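Local coordinates for protein stiv-a81 (PDB 3RKL) that is of unknown function but folds into a helical hairpin with a small antiparallel sheet and associates with further copies of itself, consistent with a four-helix bundle, at residues A[18-23]-A[62-67]; A[24-29]-A[73-78]; A[31-36]-A[66-71]; A[41-46]-A[56-61]. The protein carries 1 engineered substitution. One frame throughout, in Å; residues are numbered along the deposited sequence.

Contact 1: A[18-23]-A[62-67]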
loop_
_atom_site.group_PDB
_atom_site.type_symbol
_atom_site.label_atom_id
_atom_site.label_comp_id
_atom_site.label_asym_id
_atom_site.label_seq_id
_atom_site.Cartn_x
_atom_site.Cartn_y
_atom_site.Cartn_z
ATOM N N LYS A 18 5.001 19.761 27.161
ATOM C CA LYS A 18 5.973 18.817 26.609
ATOM C C LYS A 18 7.008 19.493 25.697
ATOM O O LYS A 18 6.773 20.575 25.159
ATOM C CB LYS A 18 5.249 17.699 25.852
ATOM C CG LYS A 18 4.231 16.944 26.696
ATOM C CD LYS A 18 3.570 15.805 25.949
ATOM C CE LYS A 18 2.519 15.123 26.815
ATOM N NZ LYS A 18 1.723 14.108 26.071
ATOM N N GLU A 19 8.159 18.833 25.550
ATOM C CA GLU A 19 9.232 19.263 24.646
ATOM C C GLU A 19 9.524 18.129 23.668
ATOM O O GLU A 19 9.619 16.976 24.080
ATOM C CB GLU A 19 10.507 19.605 25.425
ATOM C CG GLU A 19 10.749 21.100 25.593
ATOM C CD GLU A 19 11.764 21.423 26.675
ATOM O OE1 GLU A 19 12.737 20.658 26.834
ATOM O OE2 GLU A 19 11.591 22.448 27.368
ATOM N N PHE A 20 9.676 18.460 22.386
ATOM C CA PHE A 20 9.882 17.450 21.342
ATOM C C PHE A 20 11.076 17.813 20.464
ATOM O O PHE A 20 11.083 18.864 19.827
ATOM C CB PHE A 20 8.629 17.327 20.485
ATOM C CG PHE A 20 8.628 16.138 19.569
ATOM C CD1 PHE A 20 8.243 14.889 20.039
ATOM C CD2 PHE A 20 8.985 16.265 18.236
ATOM C CE1 PHE A 20 8.227 13.789 19.194
ATOM C CE2 PHE A 20 8.976 15.166 17.392
ATOM C CZ PHE A 20 8.594 13.929 17.876
ATOM N N VAL A 21 12.084 16.940 20.458
ATOM C CA VAL A 21 13.345 17.200 19.765
ATOM C C VAL A 21 13.394 16.526 18.405
ATOM O O VAL A 21 13.202 15.314 18.291
ATOM C CB VAL A 21 14.542 16.724 20.604
ATOM C CG1 VAL A 21 15.849 16.998 19.865
ATOM C CG2 VAL A 21 14.530 17.405 21.969
ATOM N N LEU A 22 13.653 17.325 17.372
ATOM C CA LEU A 22 13.819 16.811 16.023
ATOM C C LEU A 22 15.302 16.560 15.767
ATOM O O LEU A 22 16.157 17.295 16.265
ATOM C CB LEU A 22 13.238 17.790 14.993
ATOM C CG LEU A 22 11.712 17.938 14.927
ATOM C CD1 LEU A 22 11.014 16.589 14.774
ATOM C CD2 LEU A 22 11.155 18.688 16.124
ATOM N N SER A 23 15.609 15.506 15.021
ATOM C CA SER A 23 17.014 15.156 14.728
ATOM C C SER A 23 17.328 14.909 13.248
ATOM O O SER A 23 18.490 14.974 12.837
ATOM C CB SER A 23 17.427 13.926 15.545
ATOM O OG SER A 23 16.822 12.748 15.038
ATOM N N HIS A 62 -3.419 15.720 18.027
ATOM C CA HIS A 62 -3.119 17.136 17.970
ATOM C C HIS A 62 -1.646 17.412 18.259
ATOM O O HIS A 62 -1.013 18.189 17.568
ATOM C CB HIS A 62 -3.998 17.911 18.944
ATOM C CG HIS A 62 -3.687 19.371 18.986
ATOM N ND1 HIS A 62 -3.655 20.151 17.852
ATOM C CD2 HIS A 62 -3.385 20.190 20.017
ATOM C CE1 HIS A 62 -3.336 21.390 18.185
ATOM N NE2 HIS A 62 -3.183 21.443 19.495
ATOM N N GLU A 63 -1.125 16.764 19.287
ATOM C CA GLU A 63 0.275 16.918 19.680
ATOM C C GLU A 63 1.215 16.654 18.501
ATOM O O GLU A 63 2.088 17.465 18.170
ATOM C CB GLU A 63 0.548 15.955 20.841
ATOM C CG GLU A 63 1.964 15.743 21.215
ATOM C CD GLU A 63 2.144 14.780 22.398
ATOM O OE1 GLU A 63 1.157 14.133 22.840
ATOM O OE2 GLU A 63 3.294 14.674 22.883
ATOM N N TYR A 64 1.033 15.503 17.866
ATOM C CA TYR A 64 1.913 15.118 16.757
ATOM C C TYR A 64 1.729 16.028 15.540
ATOM O O TYR A 64 2.692 16.322 14.851
ATOM C CB TYR A 64 1.779 13.623 16.444
ATOM C CG TYR A 64 2.674 12.826 17.354
ATOM C CD1 TYR A 64 3.962 12.503 16.955
ATOM C CD2 TYR A 64 2.273 12.468 18.636
ATOM C CE1 TYR A 64 4.821 11.812 17.778
ATOM C CE2 TYR A 64 3.139 11.776 19.483
ATOM C CZ TYR A 64 4.417 11.464 19.041
ATOM O OH TYR A 64 5.290 10.780 19.845
ATOM N N ALA A 65 0.512 16.517 15.305
ATOM C CA ALA A 65 0.279 17.493 14.239
ATOM C C ALA A 65 1.014 18.811 14.528
ATOM O O ALA A 65 1.529 19.463 13.618
ATOM C CB ALA A 65 -1.220 17.735 14.052
ATOM N N ILE A 66 1.058 19.200 15.802
ATOM C CA ILE A 66 1.794 20.399 16.219
ATOM C C ILE A 66 3.304 20.209 15.955
ATOM O O ILE A 66 3.959 21.098 15.399
ATOM C CB ILE A 66 1.515 20.749 17.693
ATOM C CG1 ILE A 66 0.108 21.343 17.842
ATOM C CG2 ILE A 66 2.588 21.705 18.248
ATOM C CD1 ILE A 66 -0.031 22.795 17.371
ATOM N N TYR A 67 3.834 19.042 16.310
ATOM C CA TYR A 67 5.264 18.757 16.096
ATOM C C TYR A 67 5.604 18.790 14.601
ATOM O O TYR A 67 6.648 19.308 14.183
ATOM C CB TYR A 67 5.637 17.405 16.682
ATOM C CG TYR A 67 5.380 17.267 18.170
ATOM C CD1 TYR A 67 5.346 18.382 19.010
ATOM C CD2 TYR A 67 5.183 16.020 18.731
ATOM C CE1 TYR A 67 5.101 18.250 20.353
ATOM C CE2 TYR A 67 4.962 15.881 20.091
ATOM C CZ TYR A 67 4.915 16.997 20.886
ATOM O OH TYR A 67 4.668 16.834 22.240
#

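Contact 2: A[24-29]-A[73-78]. Engineered in segment 73-78: Met74 (natural residue Leu).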
loop_
_atom_site.group_PDB
_atom_site.type_symbol
_atom_site.label_atom_id
_atom_site.label_comp_id
_atom_site.label_asym_id
_atom_site.label_seq_id
_atom_site.Cartn_x
_atom_site.Cartn_y
_atom_site.Cartn_z
ATOM N N ASN A 24 16.311 14.573 12.464
ATOM C CA ASN A 24 16.465 14.378 11.030
ATOM C C ASN A 24 15.190 14.853 10.380
ATOM O O ASN A 24 14.251 14.070 10.257
ATOM C CB ASN A 24 16.708 12.896 10.718
ATOM C CG ASN A 24 16.954 12.631 9.238
ATOM O OD1 ASN A 24 16.614 13.442 8.370
ATOM N ND2 ASN A 24 17.540 11.477 8.944
ATOM N N LEU A 25 15.152 16.126 9.983
ATOM C CA LEU A 25 13.891 16.755 9.571
ATOM C C LEU A 25 13.188 16.007 8.439
ATOM O O LEU A 25 11.987 15.750 8.525
ATOM C CB LEU A 25 14.068 18.232 9.216
ATOM C CG LEU A 25 14.417 19.170 10.373
ATOM C CD1 LEU A 25 14.606 20.607 9.891
ATOM C CD2 LEU A 25 13.336 19.100 11.461
ATOM N N GLN A 26 13.935 15.641 7.398
ATOM C CA GLN A 26 13.344 14.948 6.249
ATOM C C GLN A 26 12.615 13.676 6.698
ATOM O O GLN A 26 11.482 13.416 6.279
ATOM C CB GLN A 26 14.414 14.628 5.191
ATOM C CG GLN A 26 13.923 13.765 4.009
ATOM C CD GLN A 26 12.967 14.505 3.094
ATOM O OE1 GLN A 26 13.389 15.214 2.171
ATOM N NE2 GLN A 26 11.668 14.324 3.327
ATOM N N GLU A 27 13.258 12.899 7.564
ATOM C CA GLU A 27 12.700 11.636 8.039
ATOM C C GLU A 27 11.603 11.861 9.066
ATOM O O GLU A 27 10.555 11.207 9.026
ATOM C CB GLU A 27 13.800 10.740 8.632
ATOM C CG GLU A 27 14.725 10.159 7.583
ATOM C CD GLU A 27 13.971 9.410 6.501
ATOM O OE1 GLU A 27 13.280 8.427 6.841
ATOM O OE2 GLU A 27 14.065 9.814 5.320
ATOM N N ASP A 28 11.847 12.793 9.982
ATOM C CA ASP A 28 10.878 13.121 11.032
ATOM C C ASP A 28 9.564 13.644 10.454
ATOM O O ASP A 28 8.477 13.324 10.946
ATOM C CB ASP A 28 11.460 14.169 11.995
ATOM C CG ASP A 28 12.581 13.619 12.878
ATOM O OD1 ASP A 28 12.621 12.399 13.169
ATOM O OD2 ASP A 28 13.427 14.430 13.288
ATOM N N ILE A 29 9.648 14.454 9.400
ATOM C CA ILE A 29 8.431 14.967 8.777
ATOM C C ILE A 29 7.598 13.813 8.200
ATOM O O ILE A 29 6.391 13.748 8.429
ATOM C CB ILE A 29 8.753 16.053 7.719
ATOM C CG1 ILE A 29 9.233 17.326 8.427
ATOM C CG2 ILE A 29 7.534 16.344 6.862
ATOM C CD1 ILE A 29 9.926 18.335 7.508
ATOM N N SER A 73 8.328 23.961 9.593
ATOM C CA SER A 73 8.816 25.333 9.694
ATOM C C SER A 73 10.332 25.337 9.719
ATOM O O SER A 73 10.975 26.122 9.017
ATOM C CB SER A 73 8.279 26.022 10.946
ATOM O OG SER A 73 8.647 27.392 10.946
HETATM N N MSE A 74 10.894 24.459 10.544
HETATM C CA MSE A 74 12.358 24.322 10.644
HETATM C C MSE A 74 12.964 23.942 9.287
HETATM O O MSE A 74 14.055 24.387 8.929
HETATM C CB MSE A 74 12.729 23.254 11.677
HETATM C CG MSE A 74 12.339 23.564 13.113
HETATM SE SE MSE A 74 12.512 21.979 14.287
HETATM C CE MSE A 74 14.363 21.507 13.863
ATOM N N PHE A 75 12.249 23.093 8.550
ATOM C CA PHE A 75 12.691 22.574 7.251
ATOM C C PHE A 75 12.817 23.699 6.223
ATOM O O PHE A 75 13.799 23.765 5.493
ATOM C CB PHE A 75 11.695 21.481 6.821
ATOM C CG PHE A 75 12.201 20.494 5.786
ATOM C CD1 PHE A 75 13.430 19.872 5.895
ATOM C CD2 PHE A 75 11.354 20.103 4.757
ATOM C CE1 PHE A 75 13.829 18.924 4.960
ATOM C CE2 PHE A 75 11.737 19.162 3.831
ATOM C CZ PHE A 75 12.982 18.575 3.925
ATOM N N ILE A 76 11.840 24.601 6.174
ATOM C CA ILE A 76 11.878 25.674 5.180
ATOM C C ILE A 76 12.860 26.777 5.559
ATOM O O ILE A 76 13.545 27.321 4.693
ATOM C CB ILE A 76 10.471 26.251 4.842
ATOM C CG1 ILE A 76 10.620 27.458 3.907
ATOM C CG2 ILE A 76 9.706 26.646 6.073
ATOM C CD1 ILE A 76 9.335 27.840 3.234
ATOM N N ASP A 77 12.928 27.106 6.847
ATOM C CA ASP A 77 13.913 28.060 7.345
ATOM C C ASP A 77 15.318 27.591 6.978
ATOM O O ASP A 77 16.144 28.373 6.510
ATOM C CB ASP A 77 13.818 28.189 8.865
ATOM C CG ASP A 77 12.578 28.938 9.326
ATOM O OD1 ASP A 77 11.740 29.346 8.491
ATOM O OD2 ASP A 77 12.433 29.100 10.554
ATOM N N SER A 78 15.571 26.306 7.210
ATOM C CA SER A 78 16.868 25.703 6.909
ATOM C C SER A 78 17.185 25.718 5.418
ATOM O O SER A 78 18.330 25.948 5.024
ATOM C CB SER A 78 16.911 24.259 7.410
ATOM O OG SER A 78 18.221 23.731 7.287
#

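Contact 3: A[31-36]-A[66-71]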
loop_
_atom_site.group_PDB
_atom_site.type_symbol
_atom_site.label_atom_id
_atom_site.label_comp_id
_atom_site.label_asym_id
_atom_site.label_seq_id
_atom_site.Cartn_x
_atom_site.Cartn_y
_atom_site.Cartn_z
ATOM N N ASN A 31 7.696 10.634 9.089
ATOM C CA ASN A 31 7.243 9.800 10.210
ATOM C C ASN A 31 6.083 10.429 10.981
ATOM O O ASN A 31 5.107 9.749 11.335
ATOM C CB ASN A 31 8.389 9.513 11.165
ATOM C CG ASN A 31 9.447 8.604 10.571
ATOM O OD1 ASN A 31 9.211 7.916 9.576
ATOM N ND2 ASN A 31 10.638 8.592 11.191
ATOM N N LEU A 32 6.190 11.726 11.237
ATOM C CA LEU A 32 5.142 12.438 11.961
ATOM C C LEU A 32 3.845 12.500 11.136
ATOM O O LEU A 32 2.756 12.357 11.685
ATOM C CB LEU A 32 5.596 13.841 12.348
ATOM C CG LEU A 32 6.669 13.935 13.439
ATOM C CD1 LEU A 32 7.270 15.334 13.483
ATOM C CD2 LEU A 32 6.117 13.565 14.781
ATOM N N ALA A 33 3.948 12.688 9.818
ATOM C CA ALA A 33 2.754 12.702 8.981
ATOM C C ALA A 33 2.040 11.348 9.015
ATOM O O ALA A 33 0.816 11.280 9.056
ATOM C CB ALA A 33 3.077 13.113 7.520
ATOM N N GLU A 34 2.827 10.286 8.961
ATOM C CA GLU A 34 2.303 8.932 9.022
ATOM C C GLU A 34 1.603 8.671 10.360
ATOM O O GLU A 34 0.530 8.069 10.396
ATOM C CB GLU A 34 3.448 7.950 8.796
ATOM C CG GLU A 34 3.035 6.524 8.653
ATOM C CD GLU A 34 4.202 5.629 8.308
ATOM O OE1 GLU A 34 5.323 5.878 8.808
ATOM O OE2 GLU A 34 3.996 4.675 7.535
ATOM N N ILE A 35 2.218 9.128 11.458
ATOM C CA ILE A 35 1.621 8.974 12.787
ATOM C C ILE A 35 0.283 9.706 12.871
ATOM O O ILE A 35 -0.705 9.171 13.377
ATOM C CB ILE A 35 2.609 9.424 13.901
ATOM C CG1 ILE A 35 3.717 8.387 14.054
ATOM C CG2 ILE A 35 1.876 9.665 15.231
ATOM C CD1 ILE A 35 4.972 8.908 14.738
ATOM N N VAL A 36 0.239 10.944 12.382
ATOM C CA VAL A 36 -0.989 11.720 12.390
ATOM C C VAL A 36 -2.069 11.016 11.566
ATOM O O VAL A 36 -3.208 10.889 12.011
ATOM C CB VAL A 36 -0.728 13.160 11.886
ATOM C CG1 VAL A 36 -2.016 13.926 11.656
ATOM C CG2 VAL A 36 0.172 13.912 12.901
ATOM N N ILE A 66 1.058 19.200 15.802
ATOM C CA ILE A 66 1.794 20.399 16.219
ATOM C C ILE A 66 3.304 20.209 15.955
ATOM O O ILE A 66 3.959 21.098 15.399
ATOM C CB ILE A 66 1.515 20.749 17.693
ATOM C CG1 ILE A 66 0.108 21.343 17.842
ATOM C CG2 ILE A 66 2.588 21.705 18.248
ATOM C CD1 ILE A 66 -0.031 22.795 17.371
ATOM N N TYR A 67 3.834 19.042 16.310
ATOM C CA TYR A 67 5.264 18.757 16.096
ATOM C C TYR A 67 5.604 18.790 14.601
ATOM O O TYR A 67 6.648 19.308 14.183
ATOM C CB TYR A 67 5.637 17.405 16.682
ATOM C CG TYR A 67 5.380 17.267 18.170
ATOM C CD1 TYR A 67 5.346 18.382 19.010
ATOM C CD2 TYR A 67 5.183 16.020 18.731
ATOM C CE1 TYR A 67 5.101 18.250 20.353
ATOM C CE2 TYR A 67 4.962 15.881 20.091
ATOM C CZ TYR A 67 4.915 16.997 20.886
ATOM O OH TYR A 67 4.668 16.834 22.240
ATOM N N LEU A 68 4.690 18.248 13.809
ATOM C CA LEU A 68 4.826 18.251 12.360
ATOM C C LEU A 68 4.827 19.673 11.786
ATOM O O LEU A 68 5.655 20.005 10.928
ATOM C CB LEU A 68 3.700 17.416 11.766
ATOM C CG LEU A 68 3.616 17.229 10.267
ATOM C CD1 LEU A 68 4.964 16.732 9.678
ATOM C CD2 LEU A 68 2.461 16.272 9.986
ATOM N N ALA A 69 3.933 20.531 12.278
ATOM C CA ALA A 69 3.899 21.930 11.822
ATOM C C ALA A 69 5.211 22.634 12.175
ATOM O O ALA A 69 5.792 23.349 11.340
ATOM C CB ALA A 69 2.701 22.673 12.420
ATOM N N GLY A 70 5.717 22.389 13.380
ATOM C CA GLY A 70 7.004 22.950 13.799
ATOM C C GLY A 70 8.169 22.423 12.984
ATOM O O GLY A 70 9.022 23.196 12.550
ATOM N N ALA A 71 8.186 21.117 12.748
ATOM C CA ALA A 71 9.218 20.480 11.917
ATOM C C ALA A 71 9.276 21.047 10.496
ATOM O O ALA A 71 10.360 21.346 9.974
ATOM C CB ALA A 71 9.017 18.955 11.881
#

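Contact 4: A[41-46]-A[56-61]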
loop_
_atom_site.group_PDB
_atom_site.type_symbol
_atom_site.label_atom_id
_atom_site.label_comp_id
_atom_site.label_asym_id
_atom_site.label_seq_id
_atom_site.Cartn_x
_atom_site.Cartn_y
_atom_site.Cartn_z
ATOM N N LYS A 41 -7.039 7.735 11.413
ATOM C CA LYS A 41 -7.732 6.563 10.903
ATOM C C LYS A 41 -8.180 5.636 12.022
ATOM O O LYS A 41 -9.234 5.013 11.921
ATOM C CB LYS A 41 -6.845 5.772 9.940
ATOM C CG LYS A 41 -7.605 4.671 9.215
ATOM C CD LYS A 41 -6.978 4.334 7.854
ATOM C CE LYS A 41 -8.029 3.946 6.827
ATOM N NZ LYS A 41 -8.917 5.089 6.462
ATOM N N LEU A 42 -7.368 5.531 13.067
ATOM C CA LEU A 42 -7.714 4.700 14.226
ATOM C C LEU A 42 -8.939 5.269 14.949
ATOM O O LEU A 42 -9.823 4.532 15.349
ATOM C CB LEU A 42 -6.532 4.620 15.188
ATOM C CG LEU A 42 -6.797 3.897 16.510
ATOM C CD1 LEU A 42 -7.222 2.436 16.294
ATOM C CD2 LEU A 42 -5.557 3.986 17.381
ATOM N N ILE A 43 -8.966 6.584 15.124
ATOM C CA ILE A 43 -10.120 7.238 15.743
ATOM C C ILE A 43 -11.381 6.953 14.924
ATOM O O ILE A 43 -12.425 6.608 15.475
ATOM C CB ILE A 43 -9.872 8.737 15.929
ATOM C CG1 ILE A 43 -8.808 8.961 17.000
ATOM C CG2 ILE A 43 -11.172 9.459 16.286
ATOM C CD1 ILE A 43 -8.297 10.387 17.064
ATOM N N GLU A 44 -11.264 7.051 13.603
ATOM C CA GLU A 44 -12.382 6.779 12.712
ATOM C C GLU A 44 -12.926 5.363 12.895
ATOM O O GLU A 44 -14.136 5.148 12.984
ATOM C CB GLU A 44 -11.953 6.967 11.259
ATOM C CG GLU A 44 -13.100 6.814 10.279
ATOM C CD GLU A 44 -12.668 6.817 8.825
ATOM O OE1 GLU A 44 -11.466 6.947 8.527
ATOM O OE2 GLU A 44 -13.556 6.656 7.970
ATOM N N LYS A 45 -12.017 4.397 12.950
ATOM C CA LYS A 45 -12.400 3.000 13.054
ATOM C C LYS A 45 -12.980 2.685 14.429
ATOM O O LYS A 45 -13.975 1.962 14.537
ATOM C CB LYS A 45 -11.194 2.082 12.767
ATOM C CG LYS A 45 -10.732 2.111 11.307
ATOM C CD LYS A 45 -11.856 1.815 10.311
ATOM C CE LYS A 45 -11.323 1.807 8.881
ATOM N NZ LYS A 45 -12.363 1.394 7.897
ATOM N N LEU A 46 -12.382 3.248 15.477
ATOM C CA LEU A 46 -12.897 3.026 16.837
ATOM C C LEU A 46 -14.284 3.632 16.995
ATOM O O LEU A 46 -15.115 3.127 17.757
ATOM C CB LEU A 46 -11.961 3.600 17.896
ATOM C CG LEU A 46 -10.677 2.818 18.154
ATOM C CD1 LEU A 46 -9.751 3.628 19.037
ATOM C CD2 LEU A 46 -10.989 1.475 18.793
ATOM N N GLU A 56 -7.364 10.737 25.078
ATOM C CA GLU A 56 -5.927 10.597 24.873
ATOM C C GLU A 56 -5.571 10.484 23.394
ATOM O O GLU A 56 -4.541 11.011 22.972
ATOM C CB GLU A 56 -5.369 9.380 25.616
ATOM C CG GLU A 56 -3.852 9.257 25.553
ATOM C CD GLU A 56 -3.137 10.492 26.086
ATOM O OE1 GLU A 56 -3.198 10.731 27.310
ATOM O OE2 GLU A 56 -2.513 11.223 25.278
ATOM N N LEU A 57 -6.397 9.782 22.610
ATOM C CA LEU A 57 -6.129 9.646 21.172
ATOM C C LEU A 57 -6.241 10.982 20.439
ATOM O O LEU A 57 -5.408 11.281 19.585
ATOM C CB LEU A 57 -7.030 8.587 20.515
ATOM C CG LEU A 57 -6.752 7.127 20.915
ATOM C CD1 LEU A 57 -7.666 6.199 20.135
ATOM C CD2 LEU A 57 -5.305 6.742 20.671
ATOM N N TYR A 58 -7.251 11.783 20.778
ATOM C CA TYR A 58 -7.407 13.124 20.184
ATOM C C TYR A 58 -6.253 14.056 20.585
ATOM O O TYR A 58 -5.773 14.862 19.766
ATOM C CB TYR A 58 -8.742 13.771 20.563
ATOM C CG TYR A 58 -9.967 13.086 19.990
ATOM C CD1 TYR A 58 -10.507 13.472 18.780
ATOM C CD2 TYR A 58 -10.601 12.060 20.689
ATOM C CE1 TYR A 58 -11.637 12.833 18.258
ATOM C CE2 TYR A 58 -11.730 11.422 20.178
ATOM C CZ TYR A 58 -12.240 11.815 18.966
ATOM O OH TYR A 58 -13.354 11.178 18.458
ATOM N N ASN A 59 -5.829 13.943 21.844
ATOM C CA ASN A 59 -4.687 14.693 22.367
ATOM C C ASN A 59 -3.393 14.340 21.623
ATOM O O ASN A 59 -2.674 15.241 21.186
ATOM C CB ASN A 59 -4.520 14.451 23.876
ATOM C CG ASN A 59 -5.606 15.119 24.703
ATOM O OD1 ASN A 59 -6.123 16.168 24.331
ATOM N ND2 ASN A 59 -5.948 14.513 25.839
ATOM N N LEU A 60 -3.122 13.042 21.460
ATOM C CA LEU A 60 -1.940 12.577 20.712
ATOM C C LEU A 60 -1.968 13.084 19.279
ATOM O O LEU A 60 -0.955 13.515 18.731
ATOM C CB LEU A 60 -1.868 11.046 20.676
ATOM C CG LEU A 60 -1.398 10.287 21.914
ATOM C CD1 LEU A 60 -1.632 8.799 21.695
ATOM C CD2 LEU A 60 0.068 10.565 22.214
ATOM N N LEU A 61 -3.137 12.970 18.656
ATOM C CA LEU A 61 -3.322 13.426 17.282
ATOM C C LEU A 61 -2.914 14.881 17.123
ATOM O O LEU A 61 -2.165 15.245 16.204
ATOM C CB LEU A 61 -4.769 13.208 16.845
ATOM C CG LEU A 61 -5.157 13.708 15.453
ATOM C CD1 LEU A 61 -4.272 13.071 14.379
ATOM C CD2 LEU A 61 -6.614 13.446 15.160
#

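Contact 1: A[18-23]-A[62-67]
Phe20, Tyr64 and Tyr67 form an aromatic cluster that ties strand 18-21, an outermost strand, within this chain, of its antiparallel sheet, to helix 55-80. The short axes of the strand and of helix 62-67 approach to 10.4 Å at an angle of 47°, and the rings occupy the interval between them. Phe20 and Tyr67 make an offset stack, with planes only 8° apart and ring centroids separated by 4.1 Å. The shift brings the stem of the phenylalanine over its partner: Phe20 CB lies over the middle of the Tyr67 ring, 3.6 Å from the centroid, as a CH-pi contact. With Phe20 CG anti to the backbone N (chi1 -168°), the start of the ring is carried over Tyr67. Tyr67 CD2 sits above the rim of the Phe20 ring. Glu63 O backs the opposite face of Tyr67, over its centre, which leaves the ring held between a helix carbonyl and the strand. Tyr64 reaches the pair obliquely, with Tyr64 CE1 4.2 Å from Phe20 CE1. At the polar end Tyr67 OH donates to Glu63 OE2 at 2.6 Å, on the anti side of the carboxylate. The other oxygen, Glu63 OE1, takes a weak bond from Lys18 NZ at 3.3 Å as part of a salt bridge, the extended lysine crossing the glutamate at about a right angle. Each carboxylate oxygen thus has a partner, which may help stabilise the charge. The ring of Tyr49 from the third subunit also meets Phe20. This is a sheet-on-helix interface of an alpha+beta arrangement, joined through stacked aromatic side chains.

Contact 2: A[24-29]-A[73-78]
Leu25 and Phe75, with CA atoms 6.4 Å apart, mark the nearest approach of two antiparallel helical segments, 25-29 and 73-78, whose short axes cross at 151° and come no closer than 10.4 Å. Phe75 fills much of that spacing. Its CG is anti to the backbone N (chi1 -159°), which places the start of the ring against Ile29 CD1, and three residues of the other helix touch the ring. Ile29 CD1 lies over one face, 3.9 Å from the ring centroid, in a CH-pi contact that leans toward the CG side. Leu25 CB approaches obliquely, 3.8 Å from Phe75 CD1. At the edge, close to the ring plane, Gln26 OE1 lies 3.8 Å from Phe75 CZ; the amide is turned 78° to the ring, and its NE2 bonds to the carbonyl of Ala40 in the second subunit. The branches of Leu25 continue the apolar surface: Leu25 CD1 reaches the backbone N of Phe75, while Leu25 CD2 touches CE of Met74 at 3.6 Å. Met74 is an engineered residue, present as selenomethionine, and its side chain crosses the leucine at about a right angle. Tyr58 of the second subunit brings its ring to Phe75, which extends the cluster between subunits. The start of helix 25-46 is fixed separately. Asn24 occupies the N-cap, its OD1 accepting a weak bond from Glu27 N at 3.5 Å, and its own N donates to Asp28 OD2 at 3.0 Å from above the carboxylate plane. Asp28 OD2 also receives Ser23 N, and Asp28 OD1 is hydrogen-bonded to Tyr49 OH of the third subunit. The whole is the end of an antiparallel helical hairpin with an asparagine N-cap.

Contact 3: A[31-36]-A[66-71]
Leu32 and Leu68 stand where helices 31-36 and 66-71 come nearest, their CA atoms 5.8 Å apart; the short axes run antiparallel at 154° and are separated by 9.3 Å. The two leucines meet with different first torsions. Leu32 CG is anti to the carbonyl carbon (chi1 -70°), and its CD1 touches the facing helix, 3.9 Å from Leu68 N, close to Tyr67 CB and 4.3 Å from Ala71 CB. Leu68 CG is instead anti to the backbone N (chi1 -179°), and its branches divide the opposing surface: CD1 rests 4.0 Å from Leu32 CB, while CD2 meets the backbone of Ala33 at its CA, 3.7 Å away. Leu68 CD2 also comes near Ala33 CB. Val36 CG2 closes this side more loosely, 4.4 Å from Leu68 CD2. All six touching residues are buried. Leu68 also packs on Leu68 of the second subunit, and Ala33 on Tyr37 of that chain, so this hairpin core continues into a neighbouring one. Toward the sheet, Leu32 reaches Phe20 on strand 18-21 and Tyr67 touches Ile13 on strand 12-15, while Ile66 touches Ile4 and Ile6 on strand 3-9.

Contact 4: A[41-46]-A[56-61]
Ile43 lies opposite Leu57, Tyr58 and Leu61 and spreads its branches among all three. Its CG1 is anti to the carbonyl carbon (chi1 -69°) and passes Leu57 CB at 4.0 Å, the two side chains sliding by each other in opposite directions. Ile43 CD1 continues to Leu61 CD2, also 4.0 Å away, and at the same time lies over one face of the Tyr58 ring, 4.2 Å from its centroid and 13° off the normal, as a CH-pi contact. The second branch, Ile43 CG2, meets the far end of that ring, 3.5 Å from Tyr58 OH and 3.7 Å from CZ. One isoleucine thus touches the aromatic residue and two leucines. Leu57 CD1 is held from another direction, at 4.1 Å from Leu42 CD2 and at an unusually tight 3.5 Å from Leu46 CD1; both of these leucines cross it at about a right angle. The backbones here run antiparallel, with short axes at 158° and 10.6 Å apart. They form the closed end of an alpha-helical hairpin, next to the loop that joins helix 25-46 to helix 55-80; segment 41-46 and the first part of 56-61 fall in a predicted coiled coil (32-59). From that loop Val53 packs on Leu46 and Tyr58, and one turn back on the first helix Leu39 touches both Leu57 and Leu61. Further out, Phe75 of the second subunit packs on Leu61, and Lys30 of that chain makes a salt bridge to Glu44 OE1.

Contacts 2, 3 and 4 are successive levels of one antiparallel hairpin, from its open end to its loop end, and contact 1 lays the sheet on the second helix. Contacts 2 and 4 lie on opposite sides of the chain's centre, with centres about 25 Å apart and nearest atoms about 12 Å apart. Contact 3 lies between them: Ile29 CG1 is 3.8 Å from Ala71 CB, and Val36 O is 3.4 Å from Leu61 CD1. Contacts 1 and 3 share Tyr67, their centres only about 7 Å apart. A bound acetate, probably from crystallisation, lies about 5 Å from the Ala33 side chain. All four contacts touch the second subunit.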